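Protein kinase A regulatory subunit, putative (PDB 6FTF) binds the nucleoside 7-cyano-7-deazainosine in two cyclic nucleotide-binding domains and probably restrains the catalytic subunit of a cAMP-independent protein kinase A. Local coordinates at residues A161-P164 and F165-G168. Numbering follows the deposited sequence.
Sequences ANVP and FLGG. With EDO (1,2-ethanediol), chain B.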
ATOM      1  N   ALA A 161      -6.126  -8.062  11.995  1.00  9.65           N
ATOM      2  CA  ALA A 161      -5.594  -9.021  12.957  1.00 10.16           C
ATOM      3  C   ALA A 161      -6.349 -10.335  12.959  1.00 12.71           C
ATOM      4  O   ALA A 161      -5.922 -11.272  13.650  1.00 15.19           O
ATOM      5  CB  ALA A 161      -5.646  -8.419  14.360  1.00 12.02           C
ATOM      6  N   ASN A 162      -7.462 -10.422  12.251  1.00 11.55           N
ATOM      7  CA  ASN A 162      -8.254 -11.637  12.195  1.00 11.41           C
ATOM      8  C   ASN A 162      -8.332 -12.224  10.791  1.00 10.89           C
ATOM      9  O   ASN A 162      -9.077 -13.190  10.577  1.00 14.19           O
ATOM     10  CB  ASN A 162      -9.664 -11.362  12.724  1.00 14.09           C
ATOM     11  CG  ASN A 162      -9.707 -11.264  14.228  1.00 18.52           C
ATOM     12  OD1 ASN A 162      -9.719 -12.283  14.930  1.00 22.75           O
ATOM     13  ND2 ASN A 162      -9.723 -10.044  14.744  1.00 17.03           N
ATOM     14  N   VAL A 163      -7.591 -11.684   9.821  1.00 10.21           N
ATOM     15  CA  VAL A 163      -7.646 -12.127   8.442  1.00 10.88           C
ATOM     16  C   VAL A 163      -6.592 -13.218   8.207  1.00  9.68           C
ATOM     17  O   VAL A 163      -5.391 -12.933   8.349  1.00 10.02           O
ATOM     18  CB  VAL A 163      -7.435 -10.963   7.467  1.00  9.30           C
ATOM     19  CG1 VAL A 163      -7.286 -11.467   6.043  1.00 11.46           C
ATOM     20  CG2 VAL A 163      -8.595  -9.973   7.572  1.00 11.47           C
ATOM     21  N   PRO A 164      -6.978 -14.433   7.789  1.00 12.44           N
ATOM     22  CA  PRO A 164      -5.972 -15.513   7.676  1.00 12.47           C
ATOM     23  C   PRO A 164      -4.755 -15.184   6.819  1.00 11.89           C
ATOM     24  O   PRO A 164      -3.635 -15.461   7.256  1.00 13.04           O
ATOM     25  CB  PRO A 164      -6.791 -16.697   7.145  1.00 15.44           C
ATOM     26  CG  PRO A 164      -8.145 -16.468   7.723  1.00 16.89           C
ATOM     27  CD  PRO A 164      -8.352 -14.964   7.662  1.00 14.56           C
ATOM     28  N   PHE A 165      -4.925 -14.639   5.620  1.00 11.39           N
ATOM     29  CA  PHE A 165      -3.776 -14.492   4.736  1.00 11.79           C
ATOM     30  C   PHE A 165      -2.815 -13.414   5.201  1.00 11.84           C
ATOM     31  O   PHE A 165      -1.698 -13.342   4.679  1.00 12.87           O
ATOM     32  CB  PHE A 165      -4.200 -14.301   3.272  1.00 15.59           C
ATOM     33  CG  PHE A 165      -4.466 -12.870   2.851  1.00 13.76           C
ATOM     34  CD1 PHE A 165      -5.706 -12.273   3.075  1.00 15.52           C
ATOM     35  CD2 PHE A 165      -3.520 -12.157   2.165  1.00 15.19           C
ATOM     36  CE1 PHE A 165      -5.953 -10.978   2.636  1.00 14.68           C
ATOM     37  CE2 PHE A 165      -3.769 -10.874   1.731  1.00 17.20           C
ATOM     38  CZ  PHE A 165      -4.996 -10.290   1.975  1.00 17.07           C
ATOM     39  N   LEU A 166      -3.198 -12.619   6.203  1.00 10.83           N
ATOM     40  CA  LEU A 166      -2.336 -11.588   6.756  1.00 10.32           C
ATOM     41  C   LEU A 166      -1.673 -12.007   8.058  1.00 10.59           C
ATOM     42  O   LEU A 166      -0.961 -11.202   8.678  1.00 10.65           O
ATOM     43  CB  LEU A 166      -3.130 -10.303   6.987  1.00 10.36           C
ATOM     44  CG  LEU A 166      -3.787  -9.721   5.737  1.00 11.69           C
ATOM     45  CD1 LEU A 166      -4.658  -8.553   6.122  1.00 11.92           C
ATOM     46  CD2 LEU A 166      -2.773  -9.297   4.706  1.00 12.52           C
ATOM     47  N   GLY A 167      -1.836 -13.262   8.466  1.00 11.13           N
ATOM     48  CA  GLY A 167      -1.348 -13.690   9.761  1.00 14.54           C
ATOM     49  C   GLY A 167       0.151 -13.614   9.918  1.00 15.41           C
ATOM     50  O   GLY A 167       0.640 -13.542  11.053  1.00 21.06           O
ATOM     51  N   GLY A 168       0.886 -13.621   8.822  1.00 13.19           N
ATOM     52  CA  GLY A 168       2.325 -13.488   8.902  1.00 17.60           C
ATOM     53  C   GLY A 168       2.838 -12.067   9.039  1.00 16.96           C
ATOM     54  O   GLY A 168       4.033 -11.896   9.316  1.00 19.95           O
TER
HETATM   55  C1  EDO B 601      -8.549  -8.531  18.989  1.00 18.79           C
HETATM   56  O1  EDO B 601      -9.957  -8.260  18.883  1.00 18.40           O
HETATM   57  C2  EDO B 601      -8.025  -9.234  17.738  1.00 21.58           C
HETATM   58  O2  EDO B 601      -8.822 -10.381  17.461  1.00 21.34           O
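Two successive i to i+3 hydrogen bonds fold Val163-Gly167 into a short 3-10 turn: Leu166 N donates to Val163 O at 3.1 Å (N-H...O angle 149°), and Gly167 N donates to Pro164 O, also at 3.1 Å and somewhat straighter. Both donors stand well above the plane of the carbonyl they address, and neither lies on a lone pair. Pro164 opens the turn, its CB 3.2 Å from Phe165 N. Val163, Phe165 and Leu166 form the buried side. A chi1 of 171° leaves Val163 CG1 beside the carbonyl carbon, on the side of the residues that follow, where it meets the Phe165 ring obliquely, 3.5 Å from CD1. The two side chains run side by side in the same direction. Leu166 contributes both methyls: CD1 packs against Val163 CB at 3.9 Å, while CD2 sits 3.5 Å above one face of the Phe165 ring, displaced toward its rim. The turn lies in the loop between helix 149-160 and helix 171-178, consistent with the helix-3-10-helix (N3A) motif that leads into the beta-barrel of a cyclic nucleotide-binding domain. Phe165 also reaches His232, on a strand of that barrel, with the ring planes at about 55°, so its ring joins loop to barrel. Before the turn, Asn162 ND2 hydrogen-bonds to Gln158 O near the end of helix 149-160 and to O2 of 1,2-ethanediol, 2.9 Å away; the same diol oxygen makes a weak bond to Asn162 OD1 at 3.3 Å. Gln158 NE2 binds this probable crystallisation additive as well.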